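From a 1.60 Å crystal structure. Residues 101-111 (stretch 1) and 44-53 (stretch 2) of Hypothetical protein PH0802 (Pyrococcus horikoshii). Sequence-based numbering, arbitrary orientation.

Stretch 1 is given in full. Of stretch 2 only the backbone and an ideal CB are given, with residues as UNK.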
# COMPACT_ATOMS: atom_id res chain seq x y z
N VAL A 101 -8.80 1.57 -13.52
CA VAL A 101 -7.95 0.65 -12.75
C VAL A 101 -8.45 -0.79 -12.85
O VAL A 101 -9.64 -1.05 -12.66
CB VAL A 101 -7.87 1.11 -11.27
CG1 VAL A 101 -7.05 0.13 -10.45
CG2 VAL A 101 -7.25 2.50 -11.20
N PHE A 102 -7.51 -1.67 -13.17
CA PHE A 102 -7.66 -3.10 -13.17
C PHE A 102 -6.79 -3.67 -12.08
O PHE A 102 -5.83 -3.05 -11.62
CB PHE A 102 -7.20 -3.69 -14.52
CG PHE A 102 -8.00 -3.22 -15.71
CD1 PHE A 102 -7.80 -1.97 -16.26
CD2 PHE A 102 -8.95 -4.06 -16.28
CE1 PHE A 102 -8.53 -1.55 -17.36
CE2 PHE A 102 -9.70 -3.64 -17.36
CZ PHE A 102 -9.48 -2.39 -17.91
N GLY A 103 -7.06 -4.91 -11.68
CA GLY A 103 -6.19 -5.50 -10.71
C GLY A 103 -6.62 -6.84 -10.20
O GLY A 103 -7.73 -7.35 -10.47
N GLY A 104 -5.76 -7.39 -9.34
CA GLY A 104 -5.99 -8.68 -8.75
C GLY A 104 -4.67 -9.22 -8.23
O GLY A 104 -3.73 -8.46 -8.01
N HIS A 105 -4.58 -10.54 -8.08
CA HIS A 105 -3.32 -11.19 -7.75
C HIS A 105 -2.36 -11.00 -8.92
O HIS A 105 -2.75 -11.15 -10.07
CB HIS A 105 -3.60 -12.67 -7.52
CG HIS A 105 -2.40 -13.54 -7.57
ND1 HIS A 105 -2.30 -14.65 -8.39
CD2 HIS A 105 -1.24 -13.49 -6.88
CE1 HIS A 105 -1.13 -15.23 -8.19
NE2 HIS A 105 -0.47 -14.55 -7.27
N LEU A 106 -1.08 -10.71 -8.66
CA LEU A 106 -0.11 -10.58 -9.74
C LEU A 106 0.41 -11.96 -10.11
O LEU A 106 1.01 -12.63 -9.31
CB LEU A 106 1.07 -9.69 -9.35
CG LEU A 106 2.09 -9.48 -10.46
CD1 LEU A 106 1.50 -8.77 -11.67
CD2 LEU A 106 3.28 -8.72 -9.90
N VAL A 107 0.13 -12.36 -11.34
CA VAL A 107 0.59 -13.63 -11.89
C VAL A 107 1.97 -13.46 -12.51
O VAL A 107 2.87 -14.26 -12.23
CB VAL A 107 -0.41 -14.20 -12.92
CG1 VAL A 107 0.17 -15.47 -13.59
CG2 VAL A 107 -1.72 -14.49 -12.22
N GLU A 108 2.15 -12.42 -13.32
CA GLU A 108 3.47 -12.03 -13.83
C GLU A 108 3.41 -10.63 -14.41
O GLU A 108 2.34 -10.18 -14.79
CB GLU A 108 3.97 -13.01 -14.89
CG GLU A 108 3.10 -13.09 -16.11
CD GLU A 108 3.72 -13.94 -17.23
OE1 GLU A 108 3.77 -15.17 -17.10
OE2 GLU A 108 4.16 -13.39 -18.25
N GLY A 109 4.56 -9.97 -14.52
CA GLY A 109 4.55 -8.65 -15.13
C GLY A 109 5.96 -8.22 -15.47
O GLY A 109 6.87 -8.24 -14.63
N GLU A 110 6.10 -7.76 -16.70
CA GLU A 110 7.40 -7.28 -17.17
C GLU A 110 7.59 -5.86 -16.65
O GLU A 110 6.73 -4.99 -16.84
CB GLU A 110 7.46 -7.31 -18.70
CG GLU A 110 8.78 -6.84 -19.21
CD GLU A 110 8.82 -6.82 -20.72
OE1 GLU A 110 8.43 -7.83 -21.33
OE2 GLU A 110 9.20 -5.77 -21.28
N VAL A 111 8.72 -5.61 -16.03
CA VAL A 111 9.00 -4.26 -15.50
C VAL A 111 9.48 -3.23 -16.51
O VAL A 111 10.51 -3.47 -17.13
CB VAL A 111 10.15 -4.34 -14.48
CG1 VAL A 111 10.67 -2.94 -14.07
CG2 VAL A 111 9.72 -5.16 -13.27
N UNK A 44 5.29 1.82 -10.05
CA UNK A 44 6.03 1.95 -11.29
C UNK A 44 5.13 1.79 -12.48
O UNK A 44 4.06 2.40 -12.51
CB UNK A 44 7.17 0.93 -11.35
N UNK A 45 5.59 1.02 -13.46
CA UNK A 45 4.84 0.66 -14.67
C UNK A 45 5.23 -0.75 -15.09
O UNK A 45 6.42 -1.10 -15.15
CB UNK A 45 5.10 1.65 -15.80
N UNK A 46 4.23 -1.57 -15.38
CA UNK A 46 4.43 -2.90 -15.94
C UNK A 46 3.93 -2.98 -17.36
O UNK A 46 2.99 -2.28 -17.75
CB UNK A 46 3.73 -3.96 -15.08
N UNK A 47 4.54 -3.88 -18.14
CA UNK A 47 4.09 -4.15 -19.51
C UNK A 47 3.53 -5.56 -19.63
O UNK A 47 4.11 -6.51 -19.10
CB UNK A 47 5.24 -3.96 -20.50
N UNK A 48 2.39 -5.67 -20.32
CA UNK A 48 1.67 -6.92 -20.46
C UNK A 48 1.50 -7.70 -19.15
O UNK A 48 1.80 -8.91 -19.10
CB UNK A 48 2.39 -7.80 -21.48
N UNK A 49 1.03 -7.03 -18.08
CA UNK A 49 0.84 -7.74 -16.81
C UNK A 49 -0.28 -8.77 -16.91
O UNK A 49 -1.27 -8.57 -17.60
CB UNK A 49 0.53 -6.75 -15.69
N UNK A 50 -0.08 -9.88 -16.22
CA UNK A 50 -1.14 -10.88 -16.06
C UNK A 50 -1.61 -10.83 -14.63
O UNK A 50 -0.78 -10.91 -13.71
CB UNK A 50 -0.66 -12.28 -16.43
N UNK A 51 -2.93 -10.73 -14.44
CA UNK A 51 -3.52 -10.70 -13.10
C UNK A 51 -4.42 -11.93 -12.93
O UNK A 51 -4.85 -12.53 -13.90
CB UNK A 51 -4.31 -9.41 -12.88
N UNK A 52 -4.67 -12.27 -11.69
CA UNK A 52 -5.48 -13.42 -11.32
C UNK A 52 -6.60 -13.12 -10.35
O UNK A 52 -6.45 -12.31 -9.44
CB UNK A 52 -4.58 -14.50 -10.72
N UNK A 53 -7.73 -13.78 -10.57
CA UNK A 53 -8.89 -13.79 -9.68
C UNK A 53 -9.12 -15.25 -9.30
O UNK A 53 -9.32 -16.10 -10.19
CB UNK A 53 -10.13 -13.17 -10.34

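Position 44 has phi 151° and psi -136°, a region open to glycine and strained for other residues. Stretch 1 lies beyond reach. The residue is Gly 44.

At position 45 CA-to-CB points sideways and nothing of stretch 1 is near, so many residues would suit. It is Thr 45.

Position 46 directs its CB to the sheet face that carries Leu 106 and Val 111. The ideal CB lies 3.6 Å from Glu 110 O, and Gly 109 leaves room beside it. A medium or large apolar side chain fits: leucine, isoleucine or methionine. It is Leu 46. Its CD1 lies 4.2 Å from Leu 106 CD1, and its CD2 4.2 Å from Val 111 CG2. An ideal CB on Gly 109 would come within 2.9 Å of Leu 46 CD1, a clash, so the bare glycine makes space for this leucine.

Position 47 points to the other face, beside Glu 110. Its backbone pairs with that residue: the N donates to Glu 110 O at 2.8 Å, and its O accepts a weak bond from Glu 110 N at 3.4 Å. A long polar or basic residue would suit. It is Lys 47, but its end leads away from stretch 1, and NZ is bonded elsewhere in the structure.

Position 48 has phi 47° and psi 49°, left-handed, which favours glycine, asparagine or aspartate. It is Asn 48. Water 1 accepts from Asn 48 ND2 at 2.9 Å and donates to Glu 110 OE1 at 2.7 Å, linking the two side chains.

At position 49 CB points sideways, phi is -67°, and the N makes no hydrogen bond to stretch 1. Proline is allowed, as are small apolar residues. It is Pro 49, whose CA makes a CA-H...O contact with Glu 108 O at 3.5 Å.

Position 50 faces the acid of Glu 108, with the ideal CB 3.9 Å from Glu 108 CG. Lysine or arginine would answer the charge. Lys 50 forms a salt bridge, NZ to Glu 108 OE2, at 2.9 Å. Its O accepts from Val 107 N at 2.9 Å and, weakly, from Glu 108 N at 3.3 Å.

Position 51 points to the face of Leu 106, towards Gly 103 and Gly 104. Isoleucine, valine, leucine or methionine would suit. Ile 51 places CD1 3.6 Å from Gly 103 O and 4.4 Å from Phe 102 CB.

At position 52 an ideal CB would be tight, 3.2 Å from Val 107 CG2. Glycine suits best; alanine would be tight. Gly 52 N donates to His 105 O at 2.8 Å.

Position 53 points away, so the choice is open. It is Tyr 53.

Stretch 2 44-53: GTLKNPKIGY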
# COMPACT_ATOMS: atom_id res chain seq x y z
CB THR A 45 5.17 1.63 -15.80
OG1 THR A 45 4.41 2.84 -15.60
CG2 THR A 45 4.65 1.13 -17.12
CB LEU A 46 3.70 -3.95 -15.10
CG LEU A 46 4.12 -4.05 -13.63
CD1 LEU A 46 3.23 -5.12 -12.93
CD2 LEU A 46 5.61 -4.29 -13.44
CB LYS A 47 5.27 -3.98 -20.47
CG LYS A 47 5.67 -2.50 -20.62
CD LYS A 47 6.72 -2.21 -21.68
CE LYS A 47 7.01 -0.73 -21.77
NZ LYS A 47 8.07 -0.40 -22.79
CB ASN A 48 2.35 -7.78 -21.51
CG ASN A 48 2.72 -6.98 -22.76
OD1 ASN A 48 1.89 -6.34 -23.39
ND2 ASN A 48 4.02 -7.02 -23.11
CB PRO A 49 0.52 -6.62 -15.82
CG PRO A 49 -0.11 -5.55 -16.66
CD PRO A 49 0.62 -5.62 -17.96
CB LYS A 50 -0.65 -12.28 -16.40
CG LYS A 50 -0.15 -12.39 -17.82
CD LYS A 50 0.12 -13.82 -18.21
CE LYS A 50 0.44 -13.92 -19.68
NZ LYS A 50 1.88 -13.83 -19.93
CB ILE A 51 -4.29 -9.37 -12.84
CG1 ILE A 51 -5.35 -9.14 -13.92
CG2 ILE A 51 -3.30 -8.23 -12.70
CD1 ILE A 51 -6.26 -7.93 -13.68
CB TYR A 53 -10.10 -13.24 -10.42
CG TYR A 53 -11.36 -13.30 -9.61
CD1 TYR A 53 -11.72 -12.27 -8.74
CD2 TYR A 53 -12.21 -14.38 -9.74
CE1 TYR A 53 -12.88 -12.33 -8.00
CE2 TYR A 53 -13.35 -14.46 -9.02
CZ TYR A 53 -13.70 -13.43 -8.14
OH TYR A 53 -14.88 -13.58 -7.46
O HOH W 1 5.87 -8.71 -21.57
O HOH W 2 4.36 -9.58 -18.67
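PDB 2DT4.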